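PDB 6U1R: SxtG from Microseira wollei, which is an amidinotransferase of the saxitoxin biosynthetic pathway, probably moving an amidino group from a donor to an acceptor amine. Local coordinates for residues Pro83-Val88 with Tyr359-Gly364; Asn144-Ala149 with Asp165-Tyr170. All coordinates share one frame; numbering follows the deposited sequence.

In the fold
Both contacts are largely buried, contact 2 wholly so while Ile-86 of contact 1 is partly exposed, yet they join parts of the chain that differ greatly in separation. Contact 1 ties the start of helix 83-102 to a loop between strands 350-354 and 370-375, 271 residues onward, whereas contact 2 is local, setting helix 164-172 against strand 145-148 of one beta-alpha-beta unit. No element is shared; the centres lie about 26 Å apart. Contact 1 is mainly apolar, with no hydrogen bond across its segments, and sits near the predicted active-site cysteine, Cys-368. Contact 2 mixes aliphatic packing with a buried carboxylate, and its surroundings include the second subunit, which does not touch the segments of contact 1.

Contact 1: Pro83-Val88 with Tyr359-Gly364; sequences PEMIAV and YYPFLG
Met-85 and Ile-86, in the first turn of helix 83-102, meet Pro-361 and Phe-362 in the loop between strands 350-354 and 370-375 of the alpha/beta-propeller (pentein) fold expected for the amidinotransferase family. No hydrogen bond passes between the two segments. The aliphatic part of the contact is made by the methyl end of Met-85. Its CE lies 3.3 Å from Pro-361 CB and 3.4 Å from Pro-361 CG, so the methyl group abuts the CB-CG edge of the pyrrolidine ring, tighter than usual carbon contact. The methionine chain runs straight through chi2 and then bends at chi3 (69°), which turns CE from the helix to the proline. Gln-311 and Leu-312 also touch the Met-85 side chain.

The aromatic part belongs to Phe-362, whose ring presents its edge to the helix. Ile-86 CG1 approaches near the ring plane, 3.9 Å from Phe-362 CZ, and the two side chains cross at about a right angle. Although the Ile-86 side chain leaves the backbone away from the loop, its CG1 stands beside the backbone N (chi1 -69°) and still reaches the ring. The Met-85 carbonyl oxygen also lies near the plane, 4.0 Å from Phe-362 CE1. Tyr-81 stacks with the Phe-362 ring, and its hydroxyl is hydrogen-bonded to Pro-361 O, giving the loop a second tie to residues just before the helix.

Backbone bonds shape the loop itself: the one from Phe-362 N to Tyr-359 O spans 2.9 Å. The Phe-362 side chain is about 8 Å from that of Cys-368, the predicted amidino-cysteine nucleophile, so the contact borders the probable catalytic region. Tyr-359 O lies in the plane of the Phe-362 ring, at its edge, 3.5 Å from CD1.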
ATOM      1  N   PRO A  83      17.130 -25.434 -12.736  1.00 21.42           N
ATOM      2  CA  PRO A  83      16.071 -25.595 -13.743  1.00 20.57           C
ATOM      3  C   PRO A  83      15.323 -26.906 -13.618  1.00 20.39           C
ATOM      4  O   PRO A  83      14.115 -26.953 -13.879  1.00 19.77           O
ATOM      5  CB  PRO A  83      16.837 -25.516 -15.069  1.00 23.29           C
ATOM      6  CG  PRO A  83      18.059 -24.774 -14.763  1.00 23.39           C
ATOM      7  CD  PRO A  83      18.424 -25.074 -13.345  1.00 23.81           C
ATOM      8  N   GLU A  84      16.004 -27.981 -13.233  1.00 22.03           N
ATOM      9  CA  GLU A  84      15.310 -29.258 -13.146  1.00 20.79           C
ATOM     10  C   GLU A  84      14.276 -29.247 -12.029  1.00 20.84           C
ATOM     11  O   GLU A  84      13.233 -29.900 -12.147  1.00 19.13           O
ATOM     12  CB  GLU A  84      16.319 -30.400 -12.973  1.00 24.12           C
ATOM     13  CG  GLU A  84      17.160 -30.362 -11.688  1.00 30.83           C
ATOM     14  CD  GLU A  84      18.471 -29.550 -11.802  1.00 33.99           C
ATOM     15  OE1 GLU A  84      18.585 -28.591 -12.622  1.00 27.72           O
ATOM     16  OE2 GLU A  84      19.399 -29.885 -11.034  1.00 34.51           O
ATOM     17  N   MET A  85      14.536 -28.511 -10.943  1.00 20.64           N
ATOM     18  CA  MET A  85      13.543 -28.398  -9.885  1.00 18.31           C
ATOM     19  C   MET A  85      12.305 -27.653 -10.366  1.00 18.54           C
ATOM     20  O   MET A  85      11.176 -28.052 -10.062  1.00 18.10           O
ATOM     21  CB  MET A  85      14.152 -27.705  -8.664  1.00 19.83           C
ATOM     22  CG  MET A  85      15.195 -28.536  -7.954  1.00 23.53           C
ATOM     23  SD  MET A  85      15.777 -27.752  -6.424  1.00 24.19           S
ATOM     24  CE  MET A  85      14.327 -27.885  -5.398  1.00 28.92           C
ATOM     25  N   ILE A  86      12.490 -26.561 -11.104  1.00 16.20           N
ATOM     26  CA  ILE A  86      11.350 -25.846 -11.662  1.00 18.02           C
ATOM     27  C   ILE A  86      10.546 -26.762 -12.588  1.00 20.34           C
ATOM     28  O   ILE A  86       9.305 -26.772 -12.555  1.00 17.87           O
ATOM     29  CB  ILE A  86      11.842 -24.576 -12.376  1.00 16.35           C
ATOM     30  CG1 ILE A  86      12.368 -23.593 -11.323  1.00 17.44           C
ATOM     31  CG2 ILE A  86      10.729 -23.953 -13.216  1.00 19.20           C
ATOM     32  CD1 ILE A  86      13.095 -22.372 -11.882  1.00 16.78           C
ATOM     33  N   ALA A  87      11.236 -27.556 -13.408  1.00 19.38           N
ATOM     34  CA  ALA A  87      10.545 -28.396 -14.385  1.00 19.89           C
ATOM     35  C   ALA A  87       9.675 -29.449 -13.701  1.00 20.94           C
ATOM     36  O   ALA A  87       8.509 -29.644 -14.075  1.00 20.21           O
ATOM     37  CB  ALA A  87      11.558 -29.043 -15.323  1.00 22.05           C
ATOM     38  N   VAL A  88      10.211 -30.129 -12.681  1.00 22.09           N
ATOM     39  CA  VAL A  88       9.423 -31.163 -12.006  1.00 21.80           C
ATOM     40  C   VAL A  88       8.249 -30.538 -11.263  1.00 22.36           C
ATOM     41  O   VAL A  88       7.143 -31.096 -11.245  1.00 22.37           O
ATOM     42  CB  VAL A  88      10.303 -32.016 -11.060  1.00 22.23           C
ATOM     43  CG1 VAL A  88      11.375 -32.745 -11.835  1.00 27.75           C
ATOM     44  CG2 VAL A  88      10.936 -31.185  -9.972  1.00 26.32           C
ATOM     45  N   TYR A 359       6.742 -29.232  -5.124  1.00 16.44           N
ATOM     46  CA  TYR A 359       6.465 -27.833  -4.846  1.00 16.39           C
ATOM     47  C   TYR A 359       7.067 -27.372  -3.528  1.00 16.49           C
ATOM     48  O   TYR A 359       7.328 -26.176  -3.366  1.00 15.59           O
ATOM     49  CB  TYR A 359       4.951 -27.613  -4.839  1.00 16.13           C
ATOM     50  CG  TYR A 359       4.511 -26.264  -5.378  1.00 15.16           C
ATOM     51  CD1 TYR A 359       4.342 -26.062  -6.748  1.00 13.76           C
ATOM     52  CD2 TYR A 359       4.218 -25.206  -4.519  1.00 15.94           C
ATOM     53  CE1 TYR A 359       3.922 -24.838  -7.256  1.00 15.82           C
ATOM     54  CE2 TYR A 359       3.801 -23.973  -5.022  1.00 14.97           C
ATOM     55  CZ  TYR A 359       3.660 -23.794  -6.382  1.00 15.78           C
ATOM     56  OH  TYR A 359       3.234 -22.586  -6.884  1.00 16.60           O
ATOM     57  N   TYR A 360       7.317 -28.294  -2.594  1.00 15.16           N
ATOM     58  CA  TYR A 360       7.750 -27.895  -1.257  1.00 16.98           C
ATOM     59  C   TYR A 360       9.021 -27.045  -1.244  1.00 16.54           C
ATOM     60  O   TYR A 360       9.122 -26.161  -0.374  1.00 15.92           O
ATOM     61  CB  TYR A 360       7.964 -29.137  -0.386  1.00 17.04           C
ATOM     62  CG  TYR A 360       6.725 -29.956  -0.048  1.00 15.61           C
ATOM     63  CD1 TYR A 360       5.448 -29.571  -0.441  1.00 15.23           C
ATOM     64  CD2 TYR A 360       6.852 -31.127   0.680  1.00 17.26           C
ATOM     65  CE1 TYR A 360       4.341 -30.346  -0.117  1.00 15.95           C
ATOM     66  CE2 TYR A 360       5.765 -31.893   1.007  1.00 15.02           C
ATOM     67  CZ  TYR A 360       4.512 -31.498   0.612  1.00 15.51           C
ATOM     68  OH  TYR A 360       3.417 -32.253   0.932  1.00 16.34           O
ATOM     69  N   PRO A 361      10.020 -27.270  -2.108  1.00 18.62           N
ATOM     70  CA  PRO A 361      11.220 -26.407  -2.070  1.00 20.26           C
ATOM     71  C   PRO A 361      10.921 -24.967  -2.425  1.00 18.64           C
ATOM     72  O   PRO A 361      11.753 -24.088  -2.157  1.00 18.90           O
ATOM     73  CB  PRO A 361      12.165 -27.041  -3.100  1.00 22.07           C
ATOM     74  CG  PRO A 361      11.608 -28.370  -3.426  1.00 22.18           C
ATOM     75  CD  PRO A 361      10.150 -28.346  -3.104  1.00 18.77           C
ATOM     76  N   PHE A 362       9.770 -24.696  -3.034  1.00 16.30           N
ATOM     77  CA  PHE A 362       9.324 -23.335  -3.303  1.00 16.33           C
ATOM     78  C   PHE A 362       8.519 -22.757  -2.148  1.00 16.62           C
ATOM     79  O   PHE A 362       7.897 -21.702  -2.306  1.00 15.77           O
ATOM     80  CB  PHE A 362       8.520 -23.307  -4.604  1.00 16.54           C
ATOM     81  CG  PHE A 362       9.309 -23.785  -5.782  1.00 15.29           C
ATOM     82  CD1 PHE A 362       9.388 -25.143  -6.060  1.00 15.73           C
ATOM     83  CD2 PHE A 362      10.013 -22.886  -6.582  1.00 15.57           C
ATOM     84  CE1 PHE A 362      10.145 -25.609  -7.133  1.00 17.41           C
ATOM     85  CE2 PHE A 362      10.769 -23.338  -7.659  1.00 15.58           C
ATOM     86  CZ  PHE A 362      10.850 -24.695  -7.930  1.00 15.34           C
ATOM     87  N   LEU A 363       8.518 -23.449  -1.001  1.00 16.38           N
ATOM     88  CA  LEU A 363       8.035 -22.980   0.292  1.00 15.36           C
ATOM     89  C   LEU A 363       6.514 -22.970   0.402  1.00 18.24           C
ATOM     90  O   LEU A 363       5.947 -22.160   1.152  1.00 19.63           O
ATOM     91  CB  LEU A 363       8.583 -21.582   0.595  1.00 16.21           C
ATOM     92  CG  LEU A 363      10.116 -21.459   0.514  1.00 17.42           C
ATOM     93  CD1 LEU A 363      10.581 -20.120   1.075  1.00 17.97           C
ATOM     94  CD2 LEU A 363      10.804 -22.612   1.223  1.00 21.43           C
ATOM     95  N   GLY A 364       5.849 -23.861  -0.322  1.00 17.68           N
ATOM     96  CA  GLY A 364       4.410 -23.998  -0.168  1.00 17.26           C
ATOM     97  C   GLY A 364       3.885 -25.352  -0.598  1.00 16.29           C
ATOM     98  O   GLY A 364       4.565 -26.137  -1.263  1.00 14.42           O
TER

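Contact 2: Asn144-Ala149 with Asp165-Tyr170; sequences NEIIEA and DLLKEY
Ile-146 points from strand 145-148 toward Leu-167 and Tyr-170 of helix 164-172, within a beta-alpha-beta unit completed by strand 176-179. The short axes of strand and helix run 10.6 Å apart at 145°, and the nearest alpha carbons are those of Ile-146 and Leu-167.

The two aliphatic side chains cross obliquely, with both ends of the isoleucine fork on a single leucine methyl. Leu-167 CD2 is 3.6 Å from Ile-146 CG2 and 3.8 Å from Ile-146 CD1. Placing CG1 beside the backbone N (chi1 -61°) leaves CG2 anti to that nitrogen, and the extended chi2 carries CD1 onward toward the helix. There CD1 meets the Tyr-170 ring obliquely, 4.1 Å from its CD2. The far end of that ring is polar, its hydroxyl being hydrogen-bonded to Glu-39. Phe-139, from the neighbouring strand 139-142, touches both Ile-146 and Leu-167.

Glu-148 brings a charged group into this buried layer. Its chain, extended beyond CG, takes the carboxylate toward the helix, where OE1 forms a salt bridge with Arg-164 and OE2 accepts a hydrogen bond from Trp-177 NE1. These partners would probably favour the ionised carboxylate. The other methyl of Leu-167 rests against the same group, with CD1 3.6 Å from Glu-148 OE2.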
ATOM      1  N   ASN A 144     -15.095  -8.826  -0.702  1.00 17.73           N
ATOM      2  CA  ASN A 144     -14.879  -8.355  -2.060  1.00 19.37           C
ATOM      3  C   ASN A 144     -13.599  -7.530  -2.203  1.00 18.49           C
ATOM      4  O   ASN A 144     -13.404  -6.900  -3.246  1.00 16.60           O
ATOM      5  CB  ASN A 144     -16.083  -7.531  -2.546  1.00 23.31           C
ATOM      6  CG  ASN A 144     -16.268  -6.241  -1.763  1.00 30.45           C
ATOM      7  OD1 ASN A 144     -15.497  -5.932  -0.855  1.00 31.14           O
ATOM      8  ND2 ASN A 144     -17.288  -5.466  -2.128  1.00 41.99           N
ATOM      9  N   GLU A 145     -12.713  -7.564  -1.206  1.00 17.36           N
ATOM     10  CA  GLU A 145     -11.501  -6.750  -1.180  1.00 15.83           C
ATOM     11  C   GLU A 145     -10.251  -7.617  -1.248  1.00 15.45           C
ATOM     12  O   GLU A 145     -10.139  -8.609  -0.506  1.00 14.67           O
ATOM     13  CB  GLU A 145     -11.463  -5.907   0.095  1.00 17.32           C
ATOM     14  CG  GLU A 145     -10.248  -4.999   0.218  1.00 17.50           C
ATOM     15  CD  GLU A 145     -10.221  -4.214   1.514  1.00 19.31           C
ATOM     16  OE1 GLU A 145     -10.956  -4.576   2.455  1.00 19.82           O
ATOM     17  OE2 GLU A 145      -9.460  -3.229   1.601  1.00 17.22           O
ATOM     18  N   ILE A 146      -9.304  -7.219  -2.106  1.00 14.03           N
ATOM     19  CA  ILE A 146      -7.947  -7.779  -2.120  1.00 13.81           C
ATOM     20  C   ILE A 146      -7.000  -6.767  -1.458  1.00 14.19           C
ATOM     21  O   ILE A 146      -6.971  -5.590  -1.839  1.00 14.36           O
ATOM     22  CB  ILE A 146      -7.509  -8.131  -3.551  1.00 14.08           C
ATOM     23  CG1 ILE A 146      -8.466  -9.190  -4.119  1.00 17.70           C
ATOM     24  CG2 ILE A 146      -6.067  -8.642  -3.573  1.00 14.45           C
ATOM     25  CD1 ILE A 146      -8.174  -9.647  -5.483  1.00 20.51           C
ATOM     26  N   ILE A 147      -6.263  -7.206  -0.430  1.00 13.68           N
ATOM     27  CA  ILE A 147      -5.331  -6.363   0.324  1.00 12.53           C
ATOM     28  C   ILE A 147      -3.907  -6.831   0.051  1.00 11.65           C
ATOM     29  O   ILE A 147      -3.575  -8.006   0.279  1.00 12.16           O
ATOM     30  CB  ILE A 147      -5.620  -6.415   1.839  1.00 14.21           C
ATOM     31  CG1 ILE A 147      -7.081  -6.062   2.130  1.00 14.30           C
ATOM     32  CG2 ILE A 147      -4.678  -5.470   2.600  1.00 14.34           C
ATOM     33  CD1 ILE A 147      -7.503  -6.333   3.564  1.00 16.09           C
ATOM     34  N   GLU A 148      -3.049  -5.907  -0.396  1.00 11.77           N
ATOM     35  CA  GLU A 148      -1.635  -6.219  -0.579  1.00 12.47           C
ATOM     36  C   GLU A 148      -0.905  -6.068   0.750  1.00 12.19           C
ATOM     37  O   GLU A 148      -0.915  -4.989   1.365  1.00 12.65           O
ATOM     38  CB  GLU A 148      -1.004  -5.332  -1.655  1.00 12.58           C
ATOM     39  CG  GLU A 148      -1.787  -5.365  -2.987  1.00 13.85           C
ATOM     40  CD  GLU A 148      -1.006  -4.888  -4.203  1.00 16.28           C
ATOM     41  OE1 GLU A 148       0.168  -4.470  -4.058  1.00 17.82           O
ATOM     42  OE2 GLU A 148      -1.585  -4.929  -5.319  1.00 15.88           O
ATOM     43  N   ALA A 149      -0.268  -7.152   1.175  1.00 11.23           N
ATOM     44  CA  ALA A 149       0.399  -7.224   2.463  1.00 10.60           C
ATOM     45  C   ALA A 149       1.668  -6.371   2.497  1.00 12.68           C
ATOM     46  O   ALA A 149       2.401  -6.280   1.503  1.00 12.42           O
ATOM     47  CB  ALA A 149       0.762  -8.664   2.776  1.00 11.71           C
ATOM     48  N   ASP A 165      -1.987  -7.716 -13.690  1.00 17.99           N
ATOM     49  CA  ASP A 165      -2.974  -7.899 -14.754  1.00 17.11           C
ATOM     50  C   ASP A 165      -4.298  -8.404 -14.186  1.00 17.79           C
ATOM     51  O   ASP A 165      -5.374  -7.905 -14.539  1.00 17.54           O
ATOM     52  CB  ASP A 165      -2.458  -8.886 -15.804  1.00 21.91           C
ATOM     53  CG  ASP A 165      -1.403  -8.295 -16.713  1.00 28.02           C
ATOM     54  OD1 ASP A 165      -1.382  -7.062 -16.898  1.00 29.80           O
ATOM     55  OD2 ASP A 165      -0.601  -9.078 -17.262  1.00 31.53           O
ATOM     56  N   LEU A 166      -4.234  -9.429 -13.331  1.00 17.64           N
ATOM     57  CA  LEU A 166      -5.439  -9.982 -12.730  1.00 17.13           C
ATOM     58  C   LEU A 166      -6.110  -8.976 -11.800  1.00 17.77           C
ATOM     59  O   LEU A 166      -7.337  -8.810 -11.828  1.00 15.51           O
ATOM     60  CB  LEU A 166      -5.084 -11.271 -11.981  1.00 17.64           C
ATOM     61  CG  LEU A 166      -4.878 -12.496 -12.877  1.00 18.02           C
ATOM     62  CD1 LEU A 166      -4.133 -13.580 -12.119  1.00 19.93           C
ATOM     63  CD2 LEU A 166      -6.226 -13.008 -13.423  1.00 22.30           C
ATOM     64  N   LEU A 167      -5.323  -8.302 -10.958  1.00 16.34           N
ATOM     65  CA  LEU A 167      -5.891  -7.334 -10.025  1.00 16.46           C
ATOM     66  C   LEU A 167      -6.636  -6.214 -10.752  1.00 15.16           C
ATOM     67  O   LEU A 167      -7.743  -5.833 -10.350  1.00 15.31           O
ATOM     68  CB  LEU A 167      -4.775  -6.777  -9.129  1.00 16.66           C
ATOM     69  CG  LEU A 167      -4.153  -7.832  -8.180  1.00 18.06           C
ATOM     70  CD1 LEU A 167      -2.763  -7.432  -7.643  1.00 19.60           C
ATOM     71  CD2 LEU A 167      -5.071  -8.093  -7.022  1.00 21.88           C
ATOM     72  N   LYS A 168      -6.051  -5.668 -11.824  1.00 16.66           N
ATOM     73  CA  LYS A 168      -6.736  -4.598 -12.546  1.00 17.20           C
ATOM     74  C   LYS A 168      -8.013  -5.117 -13.215  1.00 17.83           C
ATOM     75  O   LYS A 168      -9.024  -4.415 -13.240  1.00 18.38           O
ATOM     76  CB  LYS A 168      -5.773  -3.942 -13.554  1.00 18.00           C
ATOM     77  CG  LYS A 168      -4.690  -3.099 -12.865  1.00 18.20           C
ATOM     78  CD  LYS A 168      -3.810  -2.285 -13.835  1.00 18.12           C
ATOM     79  CE  LYS A 168      -3.011  -3.185 -14.759  1.00 17.53           C
ATOM     80  NZ  LYS A 168      -1.819  -2.511 -15.357  1.00 18.12           N
ATOM     81  N   GLU A 169      -7.996  -6.359 -13.720  1.00 17.64           N
ATOM     82  CA  GLU A 169      -9.215  -6.980 -14.238  1.00 19.33           C
ATOM     83  C   GLU A 169     -10.296  -7.046 -13.164  1.00 18.89           C
ATOM     84  O   GLU A 169     -11.448  -6.663 -13.399  1.00 17.75           O
ATOM     85  CB  GLU A 169      -8.915  -8.387 -14.768  1.00 19.36           C
ATOM     86  CG  GLU A 169     -10.182  -9.184 -15.148  1.00 19.94           C
ATOM     87  CD  GLU A 169      -9.921 -10.638 -15.476  1.00 19.89           C
ATOM     88  OE1 GLU A 169      -8.866 -10.944 -16.076  1.00 20.68           O
ATOM     89  OE2 GLU A 169     -10.803 -11.463 -15.125  1.00 21.23           O
ATOM     90  N   TYR A 170      -9.948  -7.554 -11.976  1.00 17.53           N
ATOM     91  CA  TYR A 170     -10.937  -7.664 -10.907  1.00 16.91           C
ATOM     92  C   TYR A 170     -11.434  -6.293 -10.463  1.00 17.96           C
ATOM     93  O   TYR A 170     -12.618  -6.120 -10.151  1.00 17.34           O
ATOM     94  CB  TYR A 170     -10.339  -8.422  -9.720  1.00 16.03           C
ATOM     95  CG  TYR A 170     -10.030  -9.876  -9.971  1.00 16.70           C
ATOM     96  CD1 TYR A 170     -10.873 -10.684 -10.729  1.00 17.66           C
ATOM     97  CD2 TYR A 170      -8.902 -10.461  -9.408  1.00 16.66           C
ATOM     98  CE1 TYR A 170     -10.568 -12.034 -10.940  1.00 19.40           C
ATOM     99  CE2 TYR A 170      -8.604 -11.787  -9.607  1.00 16.79           C
ATOM    100  CZ  TYR A 170      -9.437 -12.572 -10.363  1.00 16.64           C
ATOM    101  OH  TYR A 170      -9.096 -13.893 -10.542  1.00 16.52           O
TER